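Long-range contact in Tat (Twin-arginine translocation) pathway signal sequence containing protein (PDB 5IMU), which is of unknown function but probably carries a Tat export signal, its C-terminal part combining an alpha/beta/alpha sandwich with a helix bundle: residues A[13-26]-A[88-101]. Numbering follows the deposited sequence.
Sequences EQQRLQRIVDAVAR and AVAAHESNTYVAEP
Gln14 on Val89 and Gln18 on Ala91 show how the outward-facing backbone groups of a sheet's edge strand can be met by helix side chains and the waters they hold rather than by another strand. The NE2 of Gln14 gives an almost straight bond to Val89 O (2.7 Å, 176°), with the acceptor in the amide plane but the donor standing above the carbonyl plane. Its OE1 takes a hydrogen bond from a water that in turn accepts from Val89 N, so one carboxamide serves both backbone groups of Val89. Gln18 repeats the pattern at Ala91 more loosely: NE2 to Ala91 O is weak at 3.3 Å, and a second water links OE1 to Ala91 N. In both, the chain leaves anti to the backbone N and then bends at chi2, which turns the carboxamide back to the strand. Gln18 NE2 also donates to Asp22 OD1, and a third water joins that oxygen to His92 ND1.

Apolar contacts lie beneath these bonds. Leu17 CD1 meets Ala88 CB at 3.6 Å, the small Ala90 lies against Leu17 and Val21, and Val21 CG1 presses on His92 CB. Ala25 CB sits over the His92 ring in a CH-pi contact, 3.6 Å from its centroid, while His92 NE2 is bonded to Pro29 O.

Beyond the type II turn from Glu93 to Thr96, the chain returns to the helix. Val98 packs on Ala25 and Arg26, and NE and NH2 of Arg26 both donate to Ala99 O, each at 3.0 Å, with Pro101 over one guanidinium face and Asp22 O over the other.

Within the DUF5632 region, residues 13-26 of helix 6-27 run nearly parallel to strand 88-92, their axes 27° apart. Inner helix residues reach strands 33-37 and 44-48, whereas Val89 turns to helix 79-83, consistent with an alpha/beta/alpha sandwich.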
# COMPACT_ATOMS: atom_id res chain seq x y z
N GLU A 13 -9.61 -20.56 -11.64
CA GLU A 13 -9.22 -20.05 -10.33
C GLU A 13 -7.79 -19.53 -10.34
O GLU A 13 -7.51 -18.45 -9.81
CB GLU A 13 -9.39 -21.17 -9.30
CG GLU A 13 -9.03 -20.84 -7.87
CD GLU A 13 -9.19 -22.06 -6.98
OE1 GLU A 13 -8.35 -22.98 -7.06
OE2 GLU A 13 -10.18 -22.10 -6.21
N GLN A 14 -6.87 -20.29 -10.94
CA GLN A 14 -5.48 -19.85 -11.03
C GLN A 14 -5.34 -18.62 -11.93
O GLN A 14 -4.60 -17.69 -11.61
CB GLN A 14 -4.61 -20.99 -11.54
CG GLN A 14 -3.14 -20.64 -11.69
CD GLN A 14 -2.46 -20.41 -10.35
OE1 GLN A 14 -2.79 -21.06 -9.36
NE2 GLN A 14 -1.51 -19.48 -10.32
N GLN A 15 -6.05 -18.62 -13.06
CA GLN A 15 -5.94 -17.50 -14.00
C GLN A 15 -6.48 -16.21 -13.39
O GLN A 15 -5.95 -15.12 -13.65
CB GLN A 15 -6.69 -17.82 -15.29
CG GLN A 15 -6.00 -18.88 -16.12
CD GLN A 15 -4.55 -18.52 -16.40
OE1 GLN A 15 -4.25 -17.43 -16.86
NE2 GLN A 15 -3.65 -19.45 -16.09
N ARG A 16 -7.54 -16.31 -12.58
CA ARG A 16 -8.08 -15.13 -11.92
C ARG A 16 -7.05 -14.49 -11.00
O ARG A 16 -6.91 -13.26 -10.96
CB ARG A 16 -9.34 -15.50 -11.15
CG ARG A 16 -9.89 -14.38 -10.30
CD ARG A 16 -11.01 -14.85 -9.40
NE ARG A 16 -11.42 -13.81 -8.46
CZ ARG A 16 -10.93 -13.67 -7.24
NH1 ARG A 16 -10.00 -14.51 -6.79
NH2 ARG A 16 -11.37 -12.69 -6.46
N LEU A 17 -6.32 -15.31 -10.24
CA LEU A 17 -5.28 -14.78 -9.36
C LEU A 17 -4.17 -14.11 -10.16
O LEU A 17 -3.66 -13.05 -9.76
CB LEU A 17 -4.70 -15.89 -8.49
CG LEU A 17 -5.55 -16.40 -7.33
CD1 LEU A 17 -4.81 -17.49 -6.57
CD2 LEU A 17 -5.93 -15.26 -6.40
N GLN A 18 -3.78 -14.70 -11.29
CA GLN A 18 -2.69 -14.12 -12.08
C GLN A 18 -3.09 -12.78 -12.68
O GLN A 18 -2.28 -11.86 -12.75
CB GLN A 18 -2.25 -15.10 -13.17
CG GLN A 18 -0.90 -14.75 -13.78
CD GLN A 18 0.23 -14.83 -12.77
OE1 GLN A 18 0.59 -15.92 -12.31
NE2 GLN A 18 0.79 -13.68 -12.39
N ARG A 19 -4.35 -12.65 -13.13
CA ARG A 19 -4.81 -11.37 -13.66
C ARG A 19 -4.81 -10.30 -12.57
O ARG A 19 -4.52 -9.13 -12.84
CB ARG A 19 -6.20 -11.51 -14.28
CG ARG A 19 -6.24 -12.33 -15.56
CD ARG A 19 -7.57 -12.15 -16.29
NE ARG A 19 -8.71 -12.57 -15.48
CZ ARG A 19 -9.20 -13.80 -15.45
NH1 ARG A 19 -8.63 -14.76 -16.18
NH2 ARG A 19 -10.24 -14.09 -14.69
N ILE A 20 -5.15 -10.68 -11.34
CA ILE A 20 -5.12 -9.73 -10.23
C ILE A 20 -3.69 -9.28 -9.96
O ILE A 20 -3.43 -8.08 -9.78
CB ILE A 20 -5.77 -10.35 -8.98
CG1 ILE A 20 -7.29 -10.42 -9.15
CG2 ILE A 20 -5.41 -9.55 -7.73
CD1 ILE A 20 -8.00 -11.08 -7.99
N VAL A 21 -2.74 -10.22 -9.93
CA VAL A 21 -1.34 -9.87 -9.72
C VAL A 21 -0.84 -8.97 -10.85
O VAL A 21 -0.23 -7.92 -10.60
CB VAL A 21 -0.48 -11.14 -9.60
CG1 VAL A 21 1.00 -10.77 -9.65
CG2 VAL A 21 -0.79 -11.88 -8.32
N ASP A 22 -1.09 -9.37 -12.10
CA ASP A 22 -0.62 -8.57 -13.23
C ASP A 22 -1.27 -7.20 -13.26
O ASP A 22 -0.69 -6.25 -13.80
CB ASP A 22 -0.87 -9.33 -14.53
CG ASP A 22 -0.05 -10.59 -14.64
OD1 ASP A 22 0.89 -10.76 -13.83
OD2 ASP A 22 -0.33 -11.42 -15.54
N ALA A 23 -2.47 -7.06 -12.68
CA ALA A 23 -3.15 -5.77 -12.67
C ALA A 23 -2.41 -4.76 -11.80
O ALA A 23 -2.28 -3.59 -12.17
CB ALA A 23 -4.59 -5.93 -12.20
N VAL A 24 -1.93 -5.19 -10.63
CA VAL A 24 -1.15 -4.26 -9.81
C VAL A 24 0.29 -4.19 -10.30
O VAL A 24 0.93 -3.14 -10.19
CB VAL A 24 -1.21 -4.65 -8.32
CG1 VAL A 24 -2.62 -4.48 -7.78
CG2 VAL A 24 -0.73 -6.08 -8.11
N ALA A 25 0.81 -5.28 -10.87
CA ALA A 25 2.20 -5.29 -11.31
C ALA A 25 2.42 -4.32 -12.46
O ALA A 25 3.45 -3.63 -12.51
CB ALA A 25 2.62 -6.71 -11.70
N ARG A 26 1.48 -4.23 -13.40
CA ARG A 26 1.68 -3.30 -14.50
C ARG A 26 1.61 -1.85 -14.04
O ARG A 26 2.18 -0.98 -14.71
CB ARG A 26 0.68 -3.56 -15.63
CG ARG A 26 -0.75 -3.13 -15.36
CD ARG A 26 -1.57 -3.24 -16.65
NE ARG A 26 -1.41 -4.55 -17.27
CZ ARG A 26 -2.21 -5.59 -17.03
NH1 ARG A 26 -3.23 -5.46 -16.19
NH2 ARG A 26 -2.00 -6.75 -17.64
N ALA A 88 -4.06 -21.45 -3.53
CA ALA A 88 -3.58 -21.16 -4.87
C ALA A 88 -2.76 -19.87 -4.81
O ALA A 88 -3.08 -18.97 -4.03
CB ALA A 88 -4.72 -21.02 -5.88
N VAL A 89 -1.71 -19.80 -5.62
CA VAL A 89 -0.74 -18.71 -5.57
C VAL A 89 -0.42 -18.23 -6.98
O VAL A 89 -0.27 -19.04 -7.91
CB VAL A 89 0.57 -19.14 -4.87
CG1 VAL A 89 1.55 -17.97 -4.79
CG2 VAL A 89 0.29 -19.69 -3.49
N ALA A 90 -0.32 -16.91 -7.14
CA ALA A 90 0.27 -16.28 -8.31
C ALA A 90 1.18 -15.15 -7.84
O ALA A 90 0.98 -14.58 -6.77
CB ALA A 90 -0.80 -15.72 -9.27
N ALA A 91 2.19 -14.84 -8.65
CA ALA A 91 3.18 -13.85 -8.24
C ALA A 91 3.77 -13.13 -9.44
O ALA A 91 3.56 -13.50 -10.60
CB ALA A 91 4.30 -14.51 -7.42
N HIS A 92 4.51 -12.06 -9.14
CA HIS A 92 5.24 -11.26 -10.10
C HIS A 92 6.58 -10.90 -9.48
O HIS A 92 6.61 -10.37 -8.37
CB HIS A 92 4.46 -9.99 -10.47
CG HIS A 92 5.30 -8.91 -11.10
ND1 HIS A 92 5.49 -8.82 -12.46
CD2 HIS A 92 5.97 -7.87 -10.56
CE1 HIS A 92 6.25 -7.78 -12.73
NE2 HIS A 92 6.56 -7.18 -11.59
N GLU A 93 7.67 -11.21 -10.17
CA GLU A 93 8.99 -10.84 -9.69
C GLU A 93 9.32 -9.43 -10.18
O GLU A 93 9.01 -9.07 -11.32
CB GLU A 93 10.05 -11.83 -10.17
CG GLU A 93 11.46 -11.57 -9.62
CD GLU A 93 11.56 -11.78 -8.11
OE1 GLU A 93 10.66 -12.42 -7.53
OE2 GLU A 93 12.55 -11.31 -7.51
N SER A 94 9.94 -8.65 -9.30
CA SER A 94 10.25 -7.26 -9.60
C SER A 94 11.01 -7.13 -10.91
O SER A 94 11.95 -7.89 -11.17
CB SER A 94 11.06 -6.64 -8.46
OG SER A 94 12.29 -7.33 -8.28
N ASN A 95 10.57 -6.19 -11.75
CA ASN A 95 11.17 -5.80 -13.03
C ASN A 95 10.85 -6.76 -14.17
O ASN A 95 11.39 -6.60 -15.27
CB ASN A 95 12.68 -5.61 -12.91
CG ASN A 95 13.06 -4.49 -11.96
OD1 ASN A 95 12.49 -3.40 -12.01
ND2 ASN A 95 14.01 -4.76 -11.07
N THR A 96 9.99 -7.75 -13.94
CA THR A 96 9.44 -8.52 -15.05
C THR A 96 8.49 -7.65 -15.87
O THR A 96 7.73 -6.85 -15.32
CB THR A 96 8.70 -9.76 -14.53
OG1 THR A 96 9.62 -10.62 -13.85
CG2 THR A 96 8.04 -10.53 -15.66
N TYR A 97 8.54 -7.80 -17.19
CA TYR A 97 7.63 -7.04 -18.04
C TYR A 97 6.22 -7.59 -17.94
O TYR A 97 6.01 -8.81 -17.91
CB TYR A 97 8.10 -7.06 -19.49
CG TYR A 97 7.16 -6.34 -20.43
CD1 TYR A 97 6.94 -4.97 -20.31
CD2 TYR A 97 6.48 -7.03 -21.43
CE1 TYR A 97 6.07 -4.31 -21.16
CE2 TYR A 97 5.61 -6.37 -22.29
CZ TYR A 97 5.41 -5.01 -22.15
OH TYR A 97 4.55 -4.36 -23.00
N VAL A 98 5.24 -6.69 -17.91
CA VAL A 98 3.83 -7.04 -17.79
C VAL A 98 3.12 -6.57 -19.05
O VAL A 98 3.31 -5.43 -19.49
CB VAL A 98 3.19 -6.42 -16.54
CG1 VAL A 98 1.79 -6.97 -16.34
CG2 VAL A 98 4.06 -6.68 -15.31
N ALA A 99 2.29 -7.44 -19.61
CA ALA A 99 1.58 -7.12 -20.84
C ALA A 99 0.60 -5.96 -20.62
O ALA A 99 0.09 -5.75 -19.51
CB ALA A 99 0.82 -8.34 -21.35
N GLU A 100 0.36 -5.20 -21.68
CA GLU A 100 -0.67 -4.18 -21.66
C GLU A 100 -2.02 -4.82 -21.33
O GLU A 100 -2.26 -5.98 -21.68
CB GLU A 100 -0.75 -3.46 -23.00
CG GLU A 100 0.35 -2.43 -23.23
CD GLU A 100 0.11 -1.14 -22.47
OE1 GLU A 100 -1.07 -0.76 -22.30
OE2 GLU A 100 1.10 -0.52 -22.03
N PRO A 101 -2.91 -4.10 -20.66
CA PRO A 101 -4.18 -4.70 -20.25
C PRO A 101 -5.11 -4.89 -21.43
O PRO A 101 -5.04 -4.17 -22.43
CB PRO A 101 -4.74 -3.69 -19.25
CG PRO A 101 -4.20 -2.38 -19.72
CD PRO A 101 -2.81 -2.69 -20.24
O HOH W 1 -1.03 -21.89 -7.42
O HOH W 2 2.81 -16.65 -10.88
O HOH W 3 3.91 -10.42 -13.91